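Local coordinates for protein CurF (Lyngbya majuscula, PDB 2Q2X) that probably acts as an enoyl-CoA hydratase/isomerase-family (crotonase-fold) enzyme on acyl-thioester intermediates in the biosynthesis of the natural product curacin A, at residues A[34-39]-A[80-85]; A[49-54]-A[87-92]; A[100-105]-A[124-129]; A[117-122]-A[162-167]. All blocks are in the same frame, centred on the assembly; numbering follows the deposited sequence.

Contact 1: residues A[34-39]-A[80-85]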
loop_
_atom_site.group_PDB
_atom_site.type_symbol
_atom_site.label_atom_id
_atom_site.label_comp_id
_atom_site.label_asym_id
_atom_site.label_seq_id
_atom_site.Cartn_x
_atom_site.Cartn_y
_atom_site.Cartn_z
ATOM N N GLY A 34 13.697 30.058 -11.540
ATOM C CA GLY A 34 14.464 29.132 -12.368
ATOM C C GLY A 34 13.715 27.836 -12.642
ATOM O O GLY A 34 13.794 27.303 -13.755
ATOM N N LEU A 35 12.999 27.327 -11.630
ATOM C CA LEU A 35 12.190 26.120 -11.789
ATOM C C LEU A 35 11.070 26.359 -12.784
ATOM O O LEU A 35 10.941 25.607 -13.735
ATOM C CB LEU A 35 11.648 25.617 -10.450
ATOM C CG LEU A 35 12.618 24.866 -9.540
ATOM C CD1 LEU A 35 12.007 24.706 -8.155
ATOM C CD2 LEU A 35 12.998 23.492 -10.110
ATOM N N ARG A 36 10.291 27.428 -12.593
ATOM C CA ARG A 36 9.210 27.785 -13.523
ATOM C C ARG A 36 9.707 27.968 -14.967
ATOM O O ARG A 36 9.035 27.552 -15.920
ATOM C CB ARG A 36 8.448 29.034 -13.042
ATOM C CG ARG A 36 7.649 28.789 -11.770
ATOM C CD ARG A 36 7.015 30.040 -11.167
ATOM N NE ARG A 36 6.122 29.658 -10.070
ATOM C CZ ARG A 36 5.572 30.498 -9.193
ATOM N NH1 ARG A 36 5.811 31.805 -9.257
ATOM N NH2 ARG A 36 4.779 30.021 -8.236
ATOM N N HIS A 37 10.884 28.580 -15.118
ATOM C CA HIS A 37 11.480 28.796 -16.435
ATOM C C HIS A 37 11.885 27.473 -17.081
ATOM O O HIS A 37 11.476 27.175 -18.202
ATOM C CB HIS A 37 12.680 29.749 -16.360
ATOM C CG HIS A 37 13.507 29.779 -17.614
ATOM N ND1 HIS A 37 13.038 30.292 -18.805
ATOM C CD2 HIS A 37 14.765 29.339 -17.864
ATOM C CE1 HIS A 37 13.970 30.167 -19.732
ATOM N NE2 HIS A 37 15.028 29.593 -19.188
ATOM N N CYS A 38 12.685 26.689 -16.366
ATOM C CA CYS A 38 13.153 25.411 -16.878
ATOM C C CYS A 38 12.028 24.438 -17.217
ATOM O O CYS A 38 12.115 23.725 -18.206
ATOM C CB CYS A 38 14.155 24.787 -15.920
ATOM S SG CYS A 38 15.723 25.671 -15.937
ATOM N N PHE A 39 10.965 24.427 -16.421
ATOM C CA PHE A 39 9.845 23.535 -16.698
ATOM C C PHE A 39 8.967 24.022 -17.858
ATOM O O PHE A 39 8.417 23.204 -18.603
ATOM C CB PHE A 39 9.044 23.199 -15.426
ATOM C CG PHE A 39 9.644 22.069 -14.613
ATOM C CD1 PHE A 39 9.490 20.741 -15.020
ATOM C CD2 PHE A 39 10.370 22.332 -13.455
ATOM C CE1 PHE A 39 10.039 19.692 -14.293
ATOM C CE2 PHE A 39 10.930 21.286 -12.702
ATOM C CZ PHE A 39 10.765 19.959 -13.120
ATOM N N LEU A 80 3.663 29.210 -0.754
ATOM C CA LEU A 80 4.191 28.738 -2.044
ATOM C C LEU A 80 3.612 27.360 -2.413
ATOM O O LEU A 80 3.678 26.431 -1.605
ATOM C CB LEU A 80 5.727 28.650 -2.002
ATOM C CG LEU A 80 6.516 29.768 -1.317
ATOM C CD1 LEU A 80 7.635 29.184 -0.450
ATOM C CD2 LEU A 80 7.070 30.757 -2.344
ATOM N N ASP A 81 3.054 27.229 -3.622
ATOM C CA ASP A 81 2.599 25.917 -4.139
ATOM C C ASP A 81 3.301 25.527 -5.441
ATOM O O ASP A 81 2.807 25.819 -6.541
ATOM C CB ASP A 81 1.060 25.858 -4.291
ATOM C CG ASP A 81 0.563 24.564 -4.982
ATOM O OD1 ASP A 81 1.288 23.537 -4.995
ATOM O OD2 ASP A 81 -0.576 24.575 -5.515
ATOM N N LEU A 82 4.439 24.845 -5.308
ATOM C CA LEU A 82 5.231 24.406 -6.481
ATOM C C LEU A 82 4.792 23.077 -7.130
ATOM O O LEU A 82 5.405 22.615 -8.098
ATOM C CB LEU A 82 6.731 24.380 -6.152
ATOM C CG LEU A 82 7.400 25.731 -5.866
ATOM C CD1 LEU A 82 8.911 25.587 -5.929
ATOM C CD2 LEU A 82 6.949 26.799 -6.851
ATOM N N SER A 83 3.722 22.482 -6.617
ATOM C CA SER A 83 3.249 21.185 -7.104
ATOM C C SER A 83 2.956 21.167 -8.605
ATOM O O SER A 83 3.313 20.211 -9.284
ATOM C CB SER A 83 2.009 20.738 -6.336
ATOM O OG SER A 83 0.882 21.496 -6.727
ATOM N N GLY A 84 2.307 22.219 -9.103
ATOM C CA GLY A 84 1.969 22.342 -10.525
ATOM C C GLY A 84 3.124 22.063 -11.473
ATOM O O GLY A 84 2.957 21.354 -12.467
ATOM N N LEU A 85 4.300 22.603 -11.153
ATOM C CA LEU A 85 5.497 22.443 -11.983
ATOM C C LEU A 85 5.874 21.005 -12.237
ATOM O O LEU A 85 6.318 20.657 -13.337
ATOM C CB LEU A 85 6.690 23.145 -11.340
ATOM C CG LEU A 85 6.585 24.659 -11.284
ATOM C CD1 LEU A 85 7.879 25.213 -10.708
ATOM C CD2 LEU A 85 6.292 25.208 -12.691
#

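Contact 2: residues A[49-54]-A[87-92]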
loop_
_atom_site.group_PDB
_atom_site.type_symbol
_atom_site.label_atom_id
_atom_site.label_comp_id
_atom_site.label_asym_id
_atom_site.label_seq_id
_atom_site.Cartn_x
_atom_site.Cartn_y
_atom_site.Cartn_z
ATOM N N LYS A 49 11.856 13.533 -23.462
ATOM C CA LYS A 49 11.184 12.322 -22.989
ATOM C C LYS A 49 11.231 12.120 -21.471
ATOM O O LYS A 49 10.293 11.578 -20.891
ATOM C CB LYS A 49 11.799 11.090 -23.650
ATOM C CG LYS A 49 11.414 10.878 -25.097
ATOM C CD LYS A 49 11.921 9.533 -25.517
ATOM C CE LYS A 49 11.469 9.157 -26.905
ATOM N NZ LYS A 49 12.185 7.920 -27.276
ATOM N N VAL A 50 12.335 12.515 -20.842
ATOM C CA VAL A 50 12.523 12.335 -19.399
ATOM C C VAL A 50 13.255 13.546 -18.821
ATOM O O VAL A 50 14.203 14.056 -19.437
ATOM C CB VAL A 50 13.322 11.013 -19.074
ATOM C CG1 VAL A 50 13.612 10.866 -17.575
ATOM C CG2 VAL A 50 12.594 9.789 -19.580
ATOM N N VAL A 51 12.801 14.020 -17.653
ATOM C CA VAL A 51 13.566 15.003 -16.873
ATOM C C VAL A 51 14.087 14.427 -15.561
ATOM O O VAL A 51 13.396 13.703 -14.855
ATOM C CB VAL A 51 12.863 16.415 -16.719
ATOM C CG1 VAL A 51 11.414 16.383 -17.113
ATOM C CG2 VAL A 51 13.069 17.033 -15.334
ATOM N N ILE A 52 15.355 14.706 -15.294
ATOM C CA ILE A 52 15.978 14.393 -14.027
ATOM C C ILE A 52 16.137 15.706 -13.293
ATOM O O ILE A 52 16.824 16.613 -13.768
ATOM C CB ILE A 52 17.356 13.726 -14.223
ATOM C CG1 ILE A 52 17.182 12.438 -15.052
ATOM C CG2 ILE A 52 17.993 13.388 -12.871
ATOM C CD1 ILE A 52 18.436 12.017 -15.794
ATOM N N LEU A 53 15.467 15.807 -12.152
ATOM C CA LEU A 53 15.530 16.988 -11.306
ATOM C C LEU A 53 16.506 16.690 -10.172
ATOM O O LEU A 53 16.389 15.668 -9.502
ATOM C CB LEU A 53 14.138 17.325 -10.757
ATOM C CG LEU A 53 13.991 18.516 -9.788
ATOM C CD1 LEU A 53 14.438 19.836 -10.448
ATOM C CD2 LEU A 53 12.576 18.642 -9.259
ATOM N N THR A 54 17.485 17.570 -9.977
ATOM C CA THR A 54 18.535 17.318 -8.993
ATOM C C THR A 54 18.981 18.648 -8.364
ATOM O O THR A 54 18.715 19.730 -8.910
ATOM C CB THR A 54 19.748 16.529 -9.634
ATOM O OG1 THR A 54 20.597 16.012 -8.609
ATOM C CG2 THR A 54 20.573 17.395 -10.571
ATOM N N LEU A 87 3.668 18.317 -11.284
ATOM C CA LEU A 87 2.443 17.606 -11.629
ATOM C C LEU A 87 1.907 17.861 -13.036
ATOM O O LEU A 87 1.321 16.970 -13.636
ATOM C CB LEU A 87 1.357 17.823 -10.567
ATOM C CG LEU A 87 1.674 17.151 -9.227
ATOM C CD1 LEU A 87 0.510 17.344 -8.305
ATOM C CD2 LEU A 87 1.989 15.647 -9.362
ATOM N N ASP A 88 2.128 19.060 -13.561
ATOM C CA ASP A 88 1.652 19.398 -14.903
ATOM C C ASP A 88 2.656 19.133 -16.040
ATOM O O ASP A 88 2.328 19.296 -17.224
ATOM C CB ASP A 88 1.117 20.826 -14.921
ATOM C CG ASP A 88 -0.073 21.002 -13.977
ATOM O OD1 ASP A 88 -0.765 19.994 -13.681
ATOM O OD2 ASP A 88 -0.302 22.138 -13.520
ATOM N N CYS A 89 3.863 18.708 -15.674
ATOM C CA CYS A 89 4.866 18.252 -16.644
ATOM C C CYS A 89 4.383 16.986 -17.349
ATOM O O CYS A 89 4.035 15.999 -16.685
ATOM C CB CYS A 89 6.184 17.972 -15.930
ATOM S SG CYS A 89 7.540 17.557 -17.037
ATOM N N GLU A 90 4.350 17.016 -18.685
ATOM C CA GLU A 90 3.759 15.914 -19.478
ATOM C C GLU A 90 4.599 14.640 -19.481
ATOM O O GLU A 90 4.075 13.535 -19.693
ATOM C CB GLU A 90 3.522 16.343 -20.928
ATOM C CG GLU A 90 2.251 17.156 -21.174
ATOM C CD GLU A 90 1.995 17.374 -22.665
ATOM O OE1 GLU A 90 2.906 17.895 -23.357
ATOM O OE2 GLU A 90 0.887 17.019 -23.141
ATOM N N ILE A 91 5.902 14.792 -19.262
ATOM C CA ILE A 91 6.831 13.670 -19.351
ATOM C C ILE A 91 7.334 13.207 -17.975
ATOM O O ILE A 91 7.353 14.002 -17.038
ATOM C CB ILE A 91 8.014 13.993 -20.297
ATOM C CG1 ILE A 91 8.823 15.202 -19.799
ATOM C CG2 ILE A 91 7.495 14.198 -21.728
ATOM C CD1 ILE A 91 10.153 15.453 -20.570
ATOM N N PRO A 92 7.719 11.913 -17.844
ATOM C CA PRO A 92 8.192 11.423 -16.547
ATOM C C PRO A 92 9.370 12.222 -16.015
ATOM O O PRO A 92 10.244 12.662 -16.793
ATOM C CB PRO A 92 8.595 9.965 -16.826
ATOM C CG PRO A 92 8.651 9.847 -18.310
ATOM C CD PRO A 92 7.667 10.831 -18.845
#

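Contact 3: residues A[100-105]-A[124-129]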
loop_
_atom_site.group_PDB
_atom_site.type_symbol
_atom_site.label_atom_id
_atom_site.label_comp_id
_atom_site.label_asym_id
_atom_site.label_seq_id
_atom_site.Cartn_x
_atom_site.Cartn_y
_atom_site.Cartn_z
ATOM N N HIS A 100 20.056 16.572 1.004
ATOM C CA HIS A 100 18.957 16.685 1.971
ATOM C C HIS A 100 17.722 17.295 1.311
ATOM O O HIS A 100 17.855 18.135 0.435
ATOM C CB HIS A 100 19.339 17.605 3.143
ATOM C CG HIS A 100 20.701 17.354 3.721
ATOM N ND1 HIS A 100 21.003 16.228 4.457
ATOM C CD2 HIS A 100 21.825 18.114 3.714
ATOM C CE1 HIS A 100 22.264 16.290 4.852
ATOM N NE2 HIS A 100 22.786 17.424 4.415
ATOM N N SER A 101 16.542 16.886 1.762
ATOM C CA SER A 101 15.272 17.464 1.306
ATOM C C SER A 101 14.355 17.716 2.494
ATOM O O SER A 101 14.039 16.795 3.233
ATOM C CB SER A 101 14.568 16.525 0.320
ATOM O OG SER A 101 15.403 16.157 -0.756
ATOM N N PHE A 102 13.908 18.965 2.664
ATOM C CA PHE A 102 13.100 19.349 3.833
ATOM C C PHE A 102 11.776 19.991 3.435
ATOM O O PHE A 102 11.752 20.835 2.545
ATOM C CB PHE A 102 13.845 20.380 4.689
ATOM C CG PHE A 102 15.129 19.875 5.274
ATOM C CD1 PHE A 102 16.345 20.351 4.807
ATOM C CD2 PHE A 102 15.119 18.936 6.289
ATOM C CE1 PHE A 102 17.541 19.901 5.352
ATOM C CE2 PHE A 102 16.316 18.474 6.834
ATOM C CZ PHE A 102 17.518 18.955 6.360
ATOM N N GLY A 103 10.708 19.599 4.128
ATOM C CA GLY A 103 9.360 20.162 3.949
ATOM C C GLY A 103 8.947 20.142 2.500
ATOM O O GLY A 103 8.990 19.093 1.836
ATOM N N GLY A 104 8.577 21.305 1.986
ATOM C CA GLY A 104 8.206 21.423 0.585
ATOM C C GLY A 104 9.299 20.916 -0.330
ATOM O O GLY A 104 9.049 20.605 -1.500
ATOM N N GLY A 105 10.529 20.854 0.182
ATOM C CA GLY A 105 11.649 20.351 -0.617
ATOM C C GLY A 105 11.544 18.855 -0.790
ATOM O O GLY A 105 11.875 18.319 -1.839
ATOM N N ALA A 124 12.997 15.058 5.551
ATOM C CA ALA A 124 11.994 15.396 6.569
ATOM C C ALA A 124 10.744 16.096 6.006
ATOM O O ALA A 124 10.862 16.919 5.129
ATOM C CB ALA A 124 12.632 16.290 7.649
ATOM N N THR A 125 9.562 15.743 6.510
ATOM C CA THR A 125 8.396 16.615 6.363
ATOM C C THR A 125 8.352 17.408 7.653
ATOM O O THR A 125 7.779 16.945 8.645
ATOM C CB THR A 125 7.043 15.862 6.126
ATOM O OG1 THR A 125 6.896 14.791 7.059
ATOM C CG2 THR A 125 7.000 15.305 4.733
ATOM N N ASN A 126 8.987 18.583 7.580
ATOM C CA ASN A 126 9.340 19.540 8.641
ATOM C C ASN A 126 8.206 20.168 9.466
ATOM O O ASN A 126 8.376 20.515 10.642
ATOM C CB ASN A 126 10.015 20.729 7.944
ATOM C CG ASN A 126 11.505 20.706 8.058
ATOM O OD1 ASN A 126 12.083 19.782 8.627
ATOM N ND2 ASN A 126 12.151 21.733 7.512
ATOM N N PHE A 127 7.066 20.351 8.821
ATOM C CA PHE A 127 5.959 21.119 9.373
ATOM C C PHE A 127 5.726 20.969 10.869
ATOM O O PHE A 127 5.739 21.952 11.607
ATOM C CB PHE A 127 4.694 20.801 8.577
ATOM C CG PHE A 127 4.926 20.784 7.102
ATOM C CD1 PHE A 127 5.220 21.951 6.419
ATOM C CD2 PHE A 127 4.866 19.592 6.390
ATOM C CE1 PHE A 127 5.439 21.932 5.038
ATOM C CE2 PHE A 127 5.073 19.570 5.013
ATOM C CZ PHE A 127 5.359 20.734 4.342
HETATM N N MSE A 128 5.500 19.743 11.322
HETATM C CA MSE A 128 5.219 19.504 12.726
HETATM C C MSE A 128 6.428 19.684 13.646
HETATM O O MSE A 128 6.270 19.752 14.846
HETATM C CB MSE A 128 4.548 18.148 12.944
HETATM C CG MSE A 128 3.105 18.093 12.441
HETATM SE SE MSE A 128 1.849 19.115 13.563
HETATM C CE MSE A 128 1.502 17.787 14.909
ATOM N N LYS A 129 7.629 19.777 13.091
ATOM C CA LYS A 129 8.779 20.162 13.919
ATOM C C LYS A 129 8.498 21.555 14.523
ATOM O O LYS A 129 8.802 21.803 15.690
ATOM C CB LYS A 129 10.066 20.189 13.098
ATOM C CG LYS A 129 11.335 20.238 13.934
ATOM C CD LYS A 129 12.562 20.464 13.055
ATOM C CE LYS A 129 13.853 20.180 13.831
ATOM N NZ LYS A 129 15.058 20.017 12.955
#

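Contact 4: residues A[117-122]-A[162-167]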
loop_
_atom_site.group_PDB
_atom_site.type_symbol
_atom_site.label_atom_id
_atom_site.label_comp_id
_atom_site.label_asym_id
_atom_site.label_seq_id
_atom_site.Cartn_x
_atom_site.Cartn_y
_atom_site.Cartn_z
ATOM N N PHE A 117 16.907 8.348 -3.546
ATOM C CA PHE A 117 17.417 8.915 -2.307
ATOM C C PHE A 117 18.925 8.701 -2.169
ATOM O O PHE A 117 19.481 7.699 -2.650
ATOM C CB PHE A 117 16.737 8.260 -1.100
ATOM C CG PHE A 117 15.278 8.613 -0.932
ATOM C CD1 PHE A 117 14.871 9.427 0.123
ATOM C CD2 PHE A 117 14.301 8.086 -1.786
ATOM C CE1 PHE A 117 13.509 9.741 0.305
ATOM C CE2 PHE A 117 12.946 8.401 -1.613
ATOM C CZ PHE A 117 12.556 9.233 -0.561
ATOM N N SER A 118 19.571 9.636 -1.478
ATOM C CA SER A 118 20.943 9.459 -1.006
ATOM C C SER A 118 20.954 8.820 0.383
ATOM O O SER A 118 20.226 9.245 1.272
ATOM C CB SER A 118 21.672 10.806 -0.993
ATOM O OG SER A 118 22.760 10.808 -0.086
ATOM N N GLN A 119 21.797 7.804 0.563
ATOM C CA GLN A 119 21.970 7.090 1.848
ATOM C C GLN A 119 22.341 7.966 3.052
ATOM O O GLN A 119 21.908 7.716 4.182
ATOM C CB GLN A 119 23.105 6.070 1.701
ATOM C CG GLN A 119 22.676 4.646 1.405
ATOM C CD GLN A 119 23.773 3.667 1.778
ATOM O OE1 GLN A 119 23.929 3.312 2.949
ATOM N NE2 GLN A 119 24.558 3.248 0.789
ATOM N N GLU A 120 23.193 8.948 2.793
ATOM C CA GLU A 120 23.845 9.732 3.840
ATOM C C GLU A 120 23.068 11.003 4.180
ATOM O O GLU A 120 23.294 11.622 5.233
ATOM C CB GLU A 120 25.269 10.099 3.404
ATOM C CG GLU A 120 26.110 8.913 2.876
ATOM C CD GLU A 120 26.119 8.787 1.346
ATOM O OE1 GLU A 120 25.268 9.400 0.656
ATOM O OE2 GLU A 120 27.000 8.064 0.831
ATOM N N SER A 121 22.146 11.374 3.295
ATOM C CA SER A 121 21.413 12.624 3.417
ATOM C C SER A 121 20.248 12.538 4.394
ATOM O O SER A 121 19.885 11.463 4.850
ATOM C CB SER A 121 20.949 13.091 2.051
ATOM O OG SER A 121 22.059 13.409 1.247
ATOM N N VAL A 122 19.679 13.694 4.725
ATOM C CA VAL A 122 18.621 13.792 5.723
ATOM C C VAL A 122 17.291 14.192 5.018
ATOM O O VAL A 122 17.291 15.041 4.159
ATOM C CB VAL A 122 19.032 14.814 6.823
ATOM C CG1 VAL A 122 17.846 15.392 7.515
ATOM C CG2 VAL A 122 19.977 14.149 7.846
ATOM N N ARG A 162 17.723 9.866 7.873
ATOM C CA ARG A 162 18.780 9.644 6.900
ATOM C C ARG A 162 18.223 8.700 5.851
ATOM O O ARG A 162 17.406 7.856 6.170
ATOM C CB ARG A 162 20.027 9.021 7.556
ATOM C CG ARG A 162 20.899 10.003 8.319
ATOM C CD ARG A 162 22.220 9.387 8.789
ATOM N NE ARG A 162 22.098 7.969 9.129
ATOM C CZ ARG A 162 21.776 7.497 10.330
ATOM N NH1 ARG A 162 21.547 8.329 11.342
ATOM N NH2 ARG A 162 21.686 6.185 10.521
ATOM N N GLY A 163 18.650 8.866 4.603
ATOM C CA GLY A 163 18.328 7.909 3.535
ATOM C C GLY A 163 18.394 6.457 3.988
ATOM O O GLY A 163 17.423 5.699 3.815
ATOM N N LYS A 164 19.521 6.083 4.607
ATOM C CA LYS A 164 19.747 4.710 5.109
ATOM C C LYS A 164 18.731 4.238 6.149
ATOM O O LYS A 164 18.400 3.053 6.201
ATOM C CB LYS A 164 21.171 4.572 5.671
ATOM C CG LYS A 164 21.495 3.193 6.233
ATOM C CD LYS A 164 22.930 3.133 6.756
ATOM C CE LYS A 164 23.197 1.828 7.508
ATOM N NZ LYS A 164 24.517 1.867 8.221
ATOM N N GLU A 165 18.244 5.150 6.987
ATOM C CA GLU A 165 17.200 4.804 7.951
ATOM C C GLU A 165 15.881 4.463 7.236
ATOM O O GLU A 165 15.141 3.589 7.677
ATOM C CB GLU A 165 16.958 5.955 8.944
ATOM C CG GLU A 165 18.127 6.282 9.863
ATOM C CD GLU A 165 17.897 7.547 10.695
ATOM O OE1 GLU A 165 17.817 8.650 10.118
ATOM O OE2 GLU A 165 17.812 7.431 11.933
ATOM N N LEU A 166 15.597 5.178 6.149
ATOM C CA LEU A 166 14.366 4.981 5.370
ATOM C C LEU A 166 14.382 3.655 4.609
ATOM O O LEU A 166 13.374 2.943 4.589
ATOM C CB LEU A 166 14.139 6.141 4.406
ATOM C CG LEU A 166 13.901 7.543 4.997
ATOM C CD1 LEU A 166 13.781 8.553 3.886
ATOM C CD2 LEU A 166 12.678 7.554 5.884
ATOM N N ALA A 167 15.517 3.324 3.993
ATOM C CA ALA A 167 15.689 1.993 3.381
ATOM C C ALA A 167 15.443 0.883 4.405
ATOM O O ALA A 167 14.669 -0.033 4.145
ATOM C CB ALA A 167 17.063 1.850 2.749
#

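Contact 1: residues A[34-39]-A[80-85]
Leu85 is the bump of this contact, and the hollow it fills lies between Leu35 and Arg36 on one flank of helix 29-44. Its CG stands anti to the carbonyl carbon (chi1 -67°), which sends both methyls toward that helix. CD1 settles 3.8 Å from Leu35 CB and 3.7 Å from Arg36 CG, while CD2 lies against the root of the same chain, 3.9 Å from Arg36 CG. The arginine runs extended from CG to NE and crosses Leu85 at about a right angle, a ridge laid over the fork of the leucine. Farther along, a second, smaller bump is Leu82, which presents CD1 to Leu35 CD1 at 3.9 Å, again nearly at right angles, and CD2 to Arg36 NH2 at 4.1 Å. One turn on, Phe39 offers a ring face to the backbone of the partner; Leu85 O lies over it, offset toward the rim, 3.6 Å from CD1, while Leu35 CD2 meets the ring edge in its plane. In fold terms, helix 29-44 is the connection of a beta-alpha-beta crossover between parallel strands 13-18 and 50-54, and Leu35 and Phe39 also touch Met18 and Ile16 of the first of these. The short helix 83-87 is thereby set against that connection. Asp81 OD1 accepts a capping bond from Ser83 N (3.1 Å) before the short helix and a second bond from Ser83 OG (2.7 Å). No hydrogen bond spans the two segments, so what joins them is shape and dispersion, with the arginine contributing its aliphatic length to the apolar patch.

Contact 2: residues A[49-54]-A[87-92]
Ile91 packs against the backbone where strand 50-54 begins. Its CG1 is placed between the backbone N and the carbonyl carbon (chi1 61°), the crowded position, and this lets the extended branch reach the start of the strand: CD1 comes to 3.6 Å from Lys49 C and 3.8 Å from Val51 CG1, the two side chains crossing at about a right angle. Val51 is modelled with CG1 almost eclipsing its own N (chi1 14°), a rotation far from staggered and perhaps not fully settled; the same methyl also meets Cys89 SG at 4.0 Å. On the neighbouring residue, Val50 sends CG2 against Pro92 CG at 4.1 Å. The backbone bond is Val51 N to Pro92 O, 3.0 Å, with the donor in the carbonyl plane and nearly straight at the hydrogen (167°). It opens the parallel pairing of strands 50-54 and 93-97 in the main crotonase sheet, which Val51 continues with Ile94. Pro92 is also packed by Tyr156 of a neighbouring subunit, and Lys49 NZ bonds to Ala193 O and Ser195 O. Lys49 O fares differently: buried with no polar partner in the model, it faces Ile91 CB at 3.4 Å and Pro92 CD at 3.4 Å. Between these segments the start of the strand is held by one nearly straight hydrogen bond and a close apolar fit, at the likely cost of an unsatisfied carbonyl.

Contact 3: residues A[100-105]-A[124-129]
Asn126 packs against Phe102, and its side chain can be traced outward atom by atom. CB starts beside the backbone of the turn, 4.0 Å from Gly103 N. CG comes next, 4.1 Å from Phe102 CB; a chi1 of -101°, away from the staggered positions, turns the amide against the phenylalanine, and there it divides. ND2 presses closest, 3.6 Å from Phe102 CB, whereas OD1 reaches the ring, 3.9 Å from Phe102 CD2. The amide and ring planes are nearly parallel, 17° apart, although the side chains cross at a slant. Phe102 and Ala124 form a parallel bridge, held by hydrogen bonds from Ala124 N to Ser101 O (3.1 Å) and from Gly103 N to Ala124 O (2.9 Å), the latter donor tilted 25° from the carbonyl plane; Ala124 CB touches the ring edge near its plane. This bridge belongs to the small three-stranded sheet of the crotonase fold. Gly103, with positive phi, takes the N-cap position of helix 104-110, and in crotonases the glycine-rich start of this helix commonly supplies one N-H of the oxyanion hole, which may hold here too. Phe127 comes obliquely to the turn, CZ 4.0 Å from Gly104 N, and a glycerol molecule is bound near its side chain.

Contact 4: residues A[117-122]-A[162-167]
Ser121 O is approached by two neighbouring residues of the other segment. Gly163 N donates to it at 2.9 Å, tilted 26° from the carbonyl plane, and Arg162 CA adds a CH...O contact at 3.0 Å. Gln119 O takes the next amide, Lys164 N, at 2.9 Å, so the loop after strand 114-118 receives the first two N-H groups of helix 163-168. Between them Gly163, lacking a side chain, lets Ser118 O come to 3.2 Å from its CA. Val122 and Arg162 form an antiparallel, non-hydrogen-bonded pair, which sets strand 161-162 at the outer edge of the small sheet beside strand 122-124, while strand 114-118 runs in the main sheet. Arg162 is the N-cap of the helix, and its own N bonds to Glu165 OE1 at 2.6 Å, on the anti lone pair and nearly straight (170°), as in one half of a capping box; the aliphatic part of Glu165 also lies over one face of the guanidinium. Apolar contact comes from Leu166, whose CD1 meets Phe117 CE1 at 3.8 Å, the side chains crossing at about a right angle. With CG anti to the backbone N (chi1 179°), Lys164 carries its extended chain past Gln119, whose OE1 meets it at a slant, 3.9 Å from Lys164 CD.

In the fold
From the N terminus, helix 29-44 and then strand 50-54 each wait for a partner much later in the chain: helix 83-87 and the turn before it close contact 1, and the loop into strand 93-97 closes contact 2. The two loops cross, and the contacts also touch, with Phe39 meeting both Val51 and Cys89. Contacts 3 and 4 follow in series and form a second crossing pair, joined where His100 and Ser101 bond to Val122. Contact 2 joins strand 50-54 to the loop that leads into its neighbour, strand 93-97; contact 1 sets helix 83-87 against helix 29-44, which packs on the sheet; and contacts 3 and 4 bring together the three strands of the small sheet, with contact 4 linking it to strand 114-118 and helix 163-168.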